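Local coordinates for protein RpfR (Cronobacter turicensis, PDB 6DGG) that is a PAS-domain protein that holds lauric acid in a pocket between its antiparallel sheet and its helices, at residues Glu72-Thr77 and Gln81-Phe86; Asn41-Phe46 and Ser53-Asn58; Ile10-Arg15 and Ile19-Arg24. All blocks are in the same frame, centred on the assembly; numbering follows the deposited sequence.

Overall arrangement
The three contacts surround one pocket of a PAS fold, in which a five-stranded antiparallel sheet faces a set of helices and lauric acid lies between. Interactions 1 and 3 are hairpins of the same sheet, on opposite sides of the chain's centre, with centres about 15 Å apart and no direct touch. Interaction 2 joins two helices and touches interactions 1 and 3. Phe46 O lies 2.8 Å from Lys76 N of interaction 1, a probable hydrogen bond, and Val42 CG1 packs 3.7 Å from Leu13 CD2 of interaction 3. The carboxylate is held jointly by Arg73 of interaction 1 and by Ser55 and Asn58 of interaction 2, with Tyr69 as a further partner, while Val11 and Phe22 of interaction 3 touch the ligand.

Interaction 1. Residues Glu72-Thr77 and Gln81-Phe86; sequences ERWIKT and QRLFLF. With DAO (lauric acid), chain B.
Arg73 and Phe84 exchange two backbone hydrogen bonds, Arg73 N to Phe84 O and Phe84 N to Arg73 O, both 2.9 Å. Ile75 and Arg82 form the next hydrogen-bonded pair, with Ile75 N 2.8 Å from Arg82 O. The non-hydrogen-bonded pairs between and beyond them put Glu72, Trp74, Lys76, Leu85, Leu83 and Gln81 on one face of the sheet. There Leu83 CD1 sits almost squarely over the five-membered ring of Trp74, a CH-pi contact 3.6 Å from its centroid. With CG anti to the backbone N (chi1 -173°), Leu83 carries that methyl over the indole, whose flat face suits it; Ile109 also touches Leu83. A water joins Trp74 O to Gln81 OE1.

The opposite face, with Arg73, Ile75, Arg82 and Phe84, is the one turned to the ligand. Ile75 CG1 meets Phe84 CD1 at 3.6 Å, the two side chains crossing at about a right angle, and also touches the edge of the Phe86 ring. Over one face of that ring, near its centre, lies lauric acid C5.

The ligand's carboxyl end meets Arg73. Bent at chi2 (96°) and chi3, its chain lets NH2 donate a hydrogen bond to lauric acid O1 at 2.6 Å, at the guanidinium edge, while NH1 makes a salt bridge with Glu51. Carboxylate-binding arginine and apolar neighbours make this hairpin one wall of the PAS ligand pocket.

Interaction 2. Residues Asn41-Phe46 and Ser53-Asn58; sequences NVFTLF and SASRRN. With DAO (lauric acid), chain B.
Asn41 OD1 takes a sound bond from Thr44 N at 3.2 Å, in the carbonyl plane on a lone pair, a weak one from Phe43 N, and one from a water. The first two cap helix 42-46, a task suited to the short asparagine side chain, and the water also reaches Arg56 NH1 of helix 49-65.

The direct contact centres on Phe43. Arg56 CA lies over one face of its ring, 3.9 Å from the centroid in a CH-pi contact, and Arg56 CG is 3.7 Å from Phe43 CE2. Val42 CG1 covers the opposite face. Ser55 OG stands near the ring plane, at the edge, 3.3 Å from Phe43 CE1; placed anti to its backbone N (chi1 -170°), this hydroxyl turns to the ligand and donates to lauric acid O1 at 2.7 Å. Three residues on, nearly one turn, Asn58 ND2 donates to lauric acid O2 at 3.0 Å. Arg73 and Tyr69 supply further bonds to the carboxylate, whereas Val42 CG2 and one face of the Phe46 ring line the alkyl chain.

The two helical segments run nearly antiparallel, their axes 9.7 Å apart. Helix 49-65 leans on Arg73 of strand 69-77, and helix 42-46 packs through Val42 and Phe46 on Ile19 of strand 19-22.

Interaction 3. Residues Ile10-Arg15 and Ile19-Arg24; sequences IVILDR and IQRFNR
Ile10 and Asn23 meet through both backbone and side chain. Asn23 N donates to Ile10 O at 3.2 Å in a bent bond (140°), and the asparagine side chain can be followed outward. Its CB lies 3.8 Å from Ile10 O. CG, set between the backbone N and the carbonyl carbon (chi1 79°), stands close to Ile10 N. OD1 then accepts the N-H of Ile10 at 2.9 Å in a nearly straight bond (175°), although the donor comes from above the amide plane; the same oxygen is bonded to Ser26 OG. ND2 brushes Ile10 CG1 and donates to Ser8 O. A short amide suits the spot, because it must also act as N-cap of helix 24-30.

Farther along, Ile12 N bonds to Arg21 O at 3.0 Å and Ile12 O receives Gln20 N at 2.7 Å. Gln20 and Arg21 both face Ile12, a classic beta bulge that shifts the register by one residue. Ile12 CD1 lies beside Arg21 CB, 3.9 Å away, using the aliphatic base of an arginine whose charged end pairs with Glu34.

On the other face Val11 CG2 meets Phe22 CD1 at 3.9 Å, the side chains pointing the same way, and Leu13 CD2 touches Ile19 CG1 at 4.0 Å. Branched aliphatics and a phenylalanine suit this inner face, where Val11 and Phe22 also touch lauric acid. The chemistry thus divides: hydrogen bonds set the hairpin's course and its turn into the helix, and an apolar side offers the ligand's chain a hydrocarbon surface.

Interaction 1. Residues Glu72-Thr77 and Gln81-Phe86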
loop_
_atom_site.group_PDB
_atom_site.type_symbol
_atom_site.label_atom_id
_atom_site.label_comp_id
_atom_site.label_asym_id
_atom_site.label_seq_id
_atom_site.Cartn_x
_atom_site.Cartn_y
_atom_site.Cartn_z
ATOM N N GLU A 72 -3.946 4.386 -9.315
ATOM C CA GLU A 72 -4.778 3.192 -9.241
ATOM C C GLU A 72 -3.897 1.961 -9.414
ATOM O O GLU A 72 -3.048 1.907 -10.319
ATOM C CB GLU A 72 -5.901 3.221 -10.287
ATOM C CG GLU A 72 -6.851 4.406 -10.132
ATOM C CD GLU A 72 -7.986 4.427 -11.140
ATOM O OE1 GLU A 72 -8.229 3.399 -11.806
ATOM O OE2 GLU A 72 -8.631 5.488 -11.257
ATOM N N ARG A 73 -4.085 0.982 -8.531
ATOM C CA ARG A 73 -3.237 -0.200 -8.488
ATOM C C ARG A 73 -4.122 -1.417 -8.284
ATOM O O ARG A 73 -4.965 -1.429 -7.383
ATOM C CB ARG A 73 -2.255 -0.080 -7.309
ATOM C CG ARG A 73 -1.008 -0.919 -7.359
ATOM C CD ARG A 73 0.143 -0.111 -7.905
ATOM N NE ARG A 73 0.051 -0.080 -9.347
ATOM C CZ ARG A 73 0.640 0.807 -10.140
ATOM N NH1 ARG A 73 0.483 0.697 -11.447
ATOM N NH2 ARG A 73 1.363 1.794 -9.654
ATOM N N TRP A 74 -3.938 -2.432 -9.120
ATOM C CA TRP A 74 -4.575 -3.719 -8.883
ATOM C C TRP A 74 -3.782 -4.443 -7.803
ATOM O O TRP A 74 -2.554 -4.543 -7.895
ATOM C CB TRP A 74 -4.604 -4.554 -10.163
ATOM C CG TRP A 74 -5.681 -4.146 -11.135
ATOM C CD1 TRP A 74 -5.522 -3.424 -12.284
ATOM C CD2 TRP A 74 -7.082 -4.450 -11.045
ATOM N NE1 TRP A 74 -6.739 -3.251 -12.906
ATOM C CE2 TRP A 74 -7.709 -3.880 -12.170
ATOM C CE3 TRP A 74 -7.864 -5.160 -10.131
ATOM C CZ2 TRP A 74 -9.077 -3.993 -12.396
ATOM C CZ3 TRP A 74 -9.218 -5.267 -10.356
ATOM C CH2 TRP A 74 -9.813 -4.689 -11.478
ATOM N N ILE A 75 -4.487 -4.969 -6.799
ATOM C CA ILE A 75 -3.883 -5.526 -5.591
ATOM C C ILE A 75 -4.414 -6.935 -5.378
ATOM O O ILE A 75 -5.622 -7.174 -5.496
ATOM C CB ILE A 75 -4.212 -4.661 -4.351
ATOM C CG1 ILE A 75 -3.629 -3.247 -4.481
ATOM C CG2 ILE A 75 -3.745 -5.329 -3.068
ATOM C CD1 ILE A 75 -2.135 -3.185 -4.605
ATOM N N LYS A 76 -3.514 -7.861 -5.038
ATOM C CA LYS A 76 -3.881 -9.240 -4.743
ATOM C C LYS A 76 -4.489 -9.315 -3.343
ATOM O O LYS A 76 -3.819 -9.000 -2.351
ATOM C CB LYS A 76 -2.641 -10.131 -4.824
ATOM C CG LYS A 76 -1.979 -10.140 -6.195
ATOM C CD LYS A 76 -0.678 -10.954 -6.216
ATOM C CE LYS A 76 -0.914 -12.444 -6.003
ATOM N NZ LYS A 76 0.360 -13.229 -6.076
ATOM N N THR A 77 -5.743 -9.749 -3.263
ATOM C CA THR A 77 -6.444 -9.919 -1.997
ATOM C C THR A 77 -6.900 -11.367 -1.862
ATOM O O THR A 77 -6.755 -12.180 -2.778
ATOM C CB THR A 77 -7.669 -8.998 -1.906
ATOM O OG1 THR A 77 -8.746 -9.558 -2.669
ATOM C CG2 THR A 77 -7.353 -7.593 -2.417
ATOM N N GLN A 81 -7.814 -10.274 -7.307
ATOM C CA GLN A 81 -7.358 -8.907 -7.501
ATOM C C GLN A 81 -8.510 -7.914 -7.358
ATOM O O GLN A 81 -9.612 -8.125 -7.877
ATOM C CB GLN A 81 -6.680 -8.755 -8.865
ATOM C CG GLN A 81 -5.348 -9.511 -8.968
ATOM C CD GLN A 81 -4.556 -9.146 -10.209
ATOM O OE1 GLN A 81 -3.740 -8.228 -10.188
ATOM N NE2 GLN A 81 -4.788 -9.872 -11.297
ATOM N N ARG A 82 -8.235 -6.827 -6.645
ATOM C CA ARG A 82 -9.152 -5.714 -6.473
ATOM C C ARG A 82 -8.406 -4.432 -6.804
ATOM O O ARG A 82 -7.206 -4.320 -6.567
ATOM C CB ARG A 82 -9.653 -5.656 -5.027
ATOM C CG ARG A 82 -10.394 -6.911 -4.591
ATOM C CD ARG A 82 -11.795 -6.966 -5.149
ATOM N NE ARG A 82 -12.668 -6.030 -4.455
ATOM C CZ ARG A 82 -13.985 -5.977 -4.619
ATOM N NH1 ARG A 82 -14.596 -6.812 -5.449
ATOM N NH2 ARG A 82 -14.695 -5.088 -3.947
ATOM N N LEU A 83 -9.117 -3.462 -7.367
ATOM C CA LEU A 83 -8.504 -2.208 -7.777
ATOM C C LEU A 83 -8.646 -1.187 -6.659
ATOM O O LEU A 83 -9.742 -0.990 -6.133
ATOM C CB LEU A 83 -9.159 -1.699 -9.065
ATOM C CG LEU A 83 -8.509 -0.468 -9.699
ATOM C CD1 LEU A 83 -7.091 -0.753 -10.163
ATOM C CD2 LEU A 83 -9.346 0.043 -10.859
ATOM N N PHE A 84 -7.547 -0.526 -6.311
ATOM C CA PHE A 84 -7.542 0.481 -5.262
ATOM C C PHE A 84 -7.047 1.805 -5.808
ATOM O O PHE A 84 -6.120 1.847 -6.621
ATOM C CB PHE A 84 -6.606 0.078 -4.121
ATOM C CG PHE A 84 -7.157 -0.998 -3.255
ATOM C CD1 PHE A 84 -7.030 -2.324 -3.615
ATOM C CD2 PHE A 84 -7.816 -0.685 -2.077
ATOM C CE1 PHE A 84 -7.548 -3.322 -2.813
ATOM C CE2 PHE A 84 -8.339 -1.686 -1.274
ATOM C CZ PHE A 84 -8.210 -3.000 -1.648
ATOM N N LEU A 85 -7.665 2.883 -5.341
ATOM C CA LEU A 85 -7.118 4.224 -5.479
ATOM C C LEU A 85 -6.258 4.473 -4.257
ATOM O O LEU A 85 -6.755 4.404 -3.131
ATOM C CB LEU A 85 -8.225 5.272 -5.491
ATOM C CG LEU A 85 -7.744 6.743 -5.482
ATOM C CD1 LEU A 85 -7.338 7.148 -6.877
ATOM C CD2 LEU A 85 -8.773 7.725 -4.921
ATOM N N PHE A 86 -4.990 4.788 -4.476
ATOM C CA PHE A 86 -4.086 5.142 -3.392
ATOM C C PHE A 86 -3.761 6.626 -3.466
ATOM O O PHE A 86 -3.387 7.139 -4.530
ATOM C CB PHE A 86 -2.817 4.295 -3.440
ATOM C CG PHE A 86 -3.006 2.918 -2.903
ATOM C CD1 PHE A 86 -3.117 2.707 -1.539
ATOM C CD2 PHE A 86 -3.090 1.827 -3.752
ATOM C CE1 PHE A 86 -3.300 1.431 -1.039
ATOM C CE2 PHE A 86 -3.287 0.556 -3.242
ATOM C CZ PHE A 86 -3.387 0.365 -1.892
HETATM O O1 DAO B . 2.077 2.426 -7.203
HETATM O O2 DAO B . 2.454 4.543 -6.881
HETATM C C1 DAO B . 2.318 3.375 -6.414
HETATM C C2 DAO B . 2.465 3.071 -4.914
HETATM C C3 DAO B . 1.326 2.165 -4.399
HETATM C C4 DAO B . 1.600 1.530 -3.018
HETATM C C5 DAO B . 0.353 0.761 -2.540
HETATM C C6 DAO B . 0.499 -0.051 -1.229
HETATM C C7 DAO B . -0.271 -1.388 -1.387
HETATM C C8 DAO B . -0.897 -1.964 -0.109
HETATM C C9 DAO B . -1.779 -3.159 -0.501
HETATM C C10 DAO B . -2.164 -4.082 0.664
HETATM C C11 DAO B . -3.453 -3.654 1.372
HETATM C C12 DAO B . -4.693 -4.135 0.616
HETATM O O HOH W 1 -1.752 -7.031 -8.772
#

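Interaction 2. Residues Asn41-Phe46 and Ser53-Asn58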
loop_
_atom_site.group_PDB
_atom_site.type_symbol
_atom_site.label_atom_id
_atom_site.label_comp_id
_atom_site.label_asym_id
_atom_site.label_seq_id
_atom_site.Cartn_x
_atom_site.Cartn_y
_atom_site.Cartn_z
ATOM N N ASN A 41 8.121 -6.794 1.789
ATOM C CA ASN A 41 8.027 -5.940 0.613
ATOM C C ASN A 41 6.615 -5.947 0.035
ATOM O O ASN A 41 6.096 -6.999 -0.356
ATOM C CB ASN A 41 9.026 -6.348 -0.461
ATOM C CG ASN A 41 9.088 -5.331 -1.557
ATOM O OD1 ASN A 41 8.393 -5.448 -2.564
ATOM N ND2 ASN A 41 9.870 -4.282 -1.342
ATOM N N VAL A 42 6.027 -4.757 -0.075
ATOM C CA VAL A 42 4.635 -4.639 -0.484
ATOM C C VAL A 42 4.445 -5.041 -1.944
ATOM O O VAL A 42 3.397 -5.592 -2.313
ATOM C CB VAL A 42 4.153 -3.203 -0.193
ATOM C CG1 VAL A 42 4.684 -2.208 -1.217
ATOM C CG2 VAL A 42 2.658 -3.157 -0.116
ATOM N N PHE A 43 5.433 -4.767 -2.800
ATOM C CA PHE A 43 5.283 -5.036 -4.225
ATOM C C PHE A 43 5.243 -6.532 -4.499
ATOM O O PHE A 43 4.360 -7.026 -5.211
ATOM C CB PHE A 43 6.431 -4.402 -5.012
ATOM C CG PHE A 43 6.707 -2.972 -4.649
ATOM C CD1 PHE A 43 5.731 -2.001 -4.786
ATOM C CD2 PHE A 43 7.958 -2.600 -4.179
ATOM C CE1 PHE A 43 5.999 -0.681 -4.456
ATOM C CE2 PHE A 43 8.230 -1.286 -3.857
ATOM C CZ PHE A 43 7.249 -0.327 -3.988
ATOM N N THR A 44 6.211 -7.278 -3.967
ATOM C CA THR A 44 6.250 -8.699 -4.281
ATOM C C THR A 44 5.151 -9.451 -3.544
ATOM O O THR A 44 4.687 -10.493 -4.021
ATOM C CB THR A 44 7.632 -9.274 -3.969
ATOM O OG1 THR A 44 7.907 -9.122 -2.577
ATOM C CG2 THR A 44 8.709 -8.549 -4.767
ATOM N N LEU A 45 4.697 -8.920 -2.412
ATOM C CA LEU A 45 3.684 -9.600 -1.617
ATOM C C LEU A 45 2.277 -9.399 -2.177
ATOM O O LEU A 45 1.460 -10.327 -2.135
ATOM C CB LEU A 45 3.775 -9.108 -0.171
ATOM C CG LEU A 45 2.933 -9.756 0.927
ATOM C CD1 LEU A 45 2.991 -11.271 0.872
ATOM C CD2 LEU A 45 3.432 -9.256 2.282
ATOM N N PHE A 46 1.963 -8.213 -2.706
ATOM C CA PHE A 46 0.573 -7.861 -3.000
ATOM C C PHE A 46 0.308 -7.452 -4.444
ATOM O O PHE A 46 -0.811 -7.010 -4.750
ATOM C CB PHE A 46 0.071 -6.754 -2.062
ATOM C CG PHE A 46 0.059 -7.147 -0.621
ATOM C CD1 PHE A 46 -0.733 -8.195 -0.186
ATOM C CD2 PHE A 46 0.852 -6.476 0.304
ATOM C CE1 PHE A 46 -0.751 -8.556 1.149
ATOM C CE2 PHE A 46 0.841 -6.832 1.631
ATOM C CZ PHE A 46 0.042 -7.880 2.059
ATOM N N SER A 53 6.308 -3.821 -10.880
ATOM C CA SER A 53 7.340 -3.070 -11.582
ATOM C C SER A 53 6.954 -1.604 -11.707
ATOM O O SER A 53 7.764 -0.712 -11.437
ATOM C CB SER A 53 7.583 -3.687 -12.956
ATOM O OG SER A 53 8.244 -4.929 -12.826
ATOM N N ALA A 54 5.713 -1.333 -12.108
ATOM C CA ALA A 54 5.279 0.054 -12.216
ATOM C C ALA A 54 5.302 0.732 -10.856
ATOM O O ALA A 54 5.787 1.863 -10.722
ATOM C CB ALA A 54 3.874 0.111 -12.806
ATOM N N SER A 55 4.792 0.046 -9.836
ATOM C CA SER A 55 4.667 0.623 -8.503
ATOM C C SER A 55 6.030 0.893 -7.882
ATOM O O SER A 55 6.248 1.949 -7.273
ATOM C CB SER A 55 3.881 -0.348 -7.631
ATOM O OG SER A 55 3.525 0.241 -6.390
ATOM N N ARG A 56 6.953 -0.058 -8.013
ATOM C CA ARG A 56 8.292 0.130 -7.476
ATOM C C ARG A 56 8.954 1.361 -8.090
ATOM O O ARG A 56 9.599 2.147 -7.388
ATOM C CB ARG A 56 9.124 -1.135 -7.720
ATOM C CG ARG A 56 10.390 -1.244 -6.896
ATOM C CD ARG A 56 11.000 -2.657 -6.995
ATOM N NE ARG A 56 10.611 -3.332 -8.232
ATOM C CZ ARG A 56 9.923 -4.471 -8.307
ATOM N NH1 ARG A 56 9.540 -5.121 -7.212
ATOM N NH2 ARG A 56 9.630 -4.975 -9.498
ATOM N N ARG A 57 8.794 1.555 -9.401
ATOM C CA ARG A 57 9.367 2.738 -10.041
ATOM C C ARG A 57 8.708 4.016 -9.537
ATOM O O ARG A 57 9.381 5.041 -9.378
ATOM C CB ARG A 57 9.255 2.636 -11.562
ATOM C CG ARG A 57 10.123 1.551 -12.152
ATOM C CD ARG A 57 9.963 1.472 -13.660
ATOM N NE ARG A 57 10.481 0.209 -14.174
ATOM C CZ ARG A 57 9.796 -0.676 -14.891
ATOM N NH1 ARG A 57 8.527 -0.460 -15.232
ATOM N NH2 ARG A 57 10.398 -1.787 -15.293
ATOM N N ASN A 58 7.396 3.977 -9.290
ATOM C CA ASN A 58 6.705 5.140 -8.740
ATOM C C ASN A 58 7.272 5.511 -7.377
ATOM O O ASN A 58 7.559 6.683 -7.101
ATOM C CB ASN A 58 5.211 4.835 -8.590
ATOM C CG ASN A 58 4.454 4.937 -9.881
ATOM O OD1 ASN A 58 5.034 5.097 -10.956
ATOM N ND2 ASN A 58 3.126 4.836 -9.786
HETATM O O1 DAO B . 2.077 2.426 -7.203
HETATM O O2 DAO B . 2.454 4.543 -6.881
HETATM C C1 DAO B . 2.318 3.375 -6.414
HETATM C C2 DAO B . 2.465 3.071 -4.914
HETATM C C3 DAO B . 1.326 2.165 -4.399
HETATM C C4 DAO B . 1.600 1.530 -3.018
HETATM C C5 DAO B . 0.353 0.761 -2.540
HETATM C C6 DAO B . 0.499 -0.051 -1.229
HETATM C C7 DAO B . -0.271 -1.388 -1.387
HETATM C C8 DAO B . -0.897 -1.964 -0.109
HETATM C C9 DAO B . -1.779 -3.159 -0.501
HETATM C C10 DAO B . -2.164 -4.082 0.664
HETATM C C11 DAO B . -3.453 -3.654 1.372
HETATM C C12 DAO B . -4.693 -4.135 0.616
HETATM O O HOH W 2 10.488 -5.249 -4.919
#

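Interaction 3. Residues Ile10-Arg15 and Ile19-Arg24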
loop_
_atom_site.group_PDB
_atom_site.type_symbol
_atom_site.label_atom_id
_atom_site.label_comp_id
_atom_site.label_asym_id
_atom_site.label_seq_id
_atom_site.Cartn_x
_atom_site.Cartn_y
_atom_site.Cartn_z
ATOM N N ILE A 10 -4.756 1.406 4.862
ATOM C CA ILE A 10 -3.709 2.366 5.195
ATOM C C ILE A 10 -2.421 1.584 5.406
ATOM O O ILE A 10 -2.323 0.772 6.331
ATOM C CB ILE A 10 -4.073 3.180 6.450
ATOM C CG1 ILE A 10 -5.413 3.899 6.254
ATOM C CG2 ILE A 10 -2.984 4.167 6.782
ATOM C CD1 ILE A 10 -5.501 4.813 5.027
ATOM N N VAL A 11 -1.439 1.822 4.543
ATOM C CA VAL A 11 -0.162 1.123 4.571
ATOM C C VAL A 11 0.938 2.172 4.505
ATOM O O VAL A 11 0.890 3.079 3.665
ATOM C CB VAL A 11 -0.062 0.124 3.402
ATOM C CG1 VAL A 11 1.274 -0.612 3.413
ATOM C CG2 VAL A 11 -1.225 -0.882 3.456
ATOM N N ILE A 12 1.909 2.075 5.411
ATOM C CA ILE A 12 3.047 2.982 5.442
ATOM C C ILE A 12 4.270 2.206 4.976
ATOM O O ILE A 12 4.502 1.078 5.423
ATOM C CB ILE A 12 3.248 3.581 6.841
ATOM C CG1 ILE A 12 1.972 4.315 7.267
ATOM C CG2 ILE A 12 4.451 4.521 6.859
ATOM C CD1 ILE A 12 2.028 4.889 8.670
ATOM N N LEU A 13 5.025 2.801 4.052
ATOM C CA LEU A 13 6.148 2.154 3.389
ATOM C C LEU A 13 7.403 2.989 3.572
ATOM O O LEU A 13 7.338 4.213 3.720
ATOM C CB LEU A 13 5.908 2.086 1.881
ATOM C CG LEU A 13 4.643 1.412 1.369
ATOM C CD1 LEU A 13 4.558 1.540 -0.145
ATOM C CD2 LEU A 13 4.614 -0.041 1.785
ATOM N N ASP A 14 8.560 2.323 3.544
ATOM C CA ASP A 14 9.815 3.032 3.374
ATOM C C ASP A 14 10.155 3.103 1.884
ATOM O O ASP A 14 9.377 2.679 1.024
ATOM C CB ASP A 14 10.914 2.440 4.262
ATOM C CG ASP A 14 11.423 1.088 3.792
ATOM O OD1 ASP A 14 11.035 0.595 2.709
ATOM O OD2 ASP A 14 12.259 0.513 4.532
ATOM N N ARG A 15 11.326 3.664 1.569
ATOM C CA ARG A 15 11.689 3.898 0.171
ATOM C C ARG A 15 11.826 2.605 -0.618
ATOM O O ARG A 15 11.824 2.641 -1.856
ATOM C CB ARG A 15 12.990 4.690 0.101
ATOM C CG ARG A 15 14.179 3.959 0.695
ATOM C CD ARG A 15 15.400 4.858 0.793
ATOM N NE ARG A 15 15.908 5.258 -0.519
ATOM C CZ ARG A 15 15.986 6.509 -0.974
ATOM N NH1 ARG A 15 15.593 7.545 -0.236
ATOM N NH2 ARG A 15 16.476 6.729 -2.187
ATOM N N ILE A 19 7.132 -2.628 4.528
ATOM C CA ILE A 19 5.928 -2.191 5.225
ATOM C C ILE A 19 6.280 -1.812 6.658
ATOM O O ILE A 19 6.950 -2.563 7.378
ATOM C CB ILE A 19 4.863 -3.298 5.189
ATOM C CG1 ILE A 19 4.398 -3.530 3.749
ATOM C CG2 ILE A 19 3.669 -2.952 6.106
ATOM C CD1 ILE A 19 3.676 -4.839 3.528
ATOM N N GLN A 20 5.791 -0.653 7.082
ATOM C CA GLN A 20 5.997 -0.145 8.427
ATOM C C GLN A 20 4.749 -0.217 9.292
ATOM O O GLN A 20 4.859 -0.442 10.503
ATOM C CB GLN A 20 6.496 1.298 8.342
ATOM C CG GLN A 20 7.628 1.472 7.336
ATOM C CD GLN A 20 8.877 0.685 7.708
ATOM O OE1 GLN A 20 9.275 0.649 8.873
ATOM N NE2 GLN A 20 9.493 0.040 6.717
ATOM N N ARG A 21 3.574 -0.002 8.697
ATOM C CA ARG A 21 2.279 -0.151 9.349
ATOM C C ARG A 21 1.286 -0.650 8.307
ATOM O O ARG A 21 1.446 -0.415 7.102
ATOM C CB ARG A 21 1.766 1.170 9.947
ATOM C CG ARG A 21 2.556 1.712 11.133
ATOM C CD ARG A 21 1.617 2.139 12.261
ATOM N NE ARG A 21 0.993 0.974 12.885
ATOM C CZ ARG A 21 0.289 1.000 14.012
ATOM N NH1 ARG A 21 0.099 2.138 14.665
ATOM N NH2 ARG A 21 -0.222 -0.125 14.484
ATOM N N PHE A 22 0.235 -1.310 8.793
ATOM C CA PHE A 22 -0.685 -2.074 7.950
ATOM C C PHE A 22 -1.952 -2.210 8.780
ATOM O O PHE A 22 -1.941 -2.892 9.811
ATOM C CB PHE A 22 -0.034 -3.430 7.692
ATOM C CG PHE A 22 -0.729 -4.335 6.703
ATOM C CD1 PHE A 22 -0.504 -4.200 5.336
ATOM C CD2 PHE A 22 -1.484 -5.414 7.143
ATOM C CE1 PHE A 22 -1.079 -5.077 4.424
ATOM C CE2 PHE A 22 -2.062 -6.306 6.230
ATOM C CZ PHE A 22 -1.852 -6.134 4.869
ATOM N N ASN A 23 -3.024 -1.520 8.380
ATOM C CA ASN A 23 -4.163 -1.356 9.279
ATOM C C ASN A 23 -5.137 -2.538 9.211
ATOM O O ASN A 23 -4.972 -3.486 8.445
ATOM C CB ASN A 23 -4.875 -0.017 9.059
ATOM C CG ASN A 23 -5.788 -0.021 7.844
ATOM O OD1 ASN A 23 -5.470 -0.616 6.819
ATOM N ND2 ASN A 23 -6.927 0.656 7.959
ATOM N N ARG A 24 -6.194 -2.457 10.016
ATOM C CA ARG A 24 -7.082 -3.602 10.188
ATOM C C ARG A 24 -7.810 -3.954 8.897
ATOM O O ARG A 24 -8.017 -5.136 8.596
ATOM C CB ARG A 24 -8.078 -3.334 11.313
ATOM C CG ARG A 24 -8.906 -4.542 11.692
ATOM C CD ARG A 24 -9.679 -4.301 12.988
ATOM N NE ARG A 24 -8.799 -4.056 14.130
ATOM C CZ ARG A 24 -9.221 -3.833 15.372
ATOM N NH1 ARG A 24 -10.520 -3.820 15.649
ATOM N NH2 ARG A 24 -8.340 -3.627 16.342
#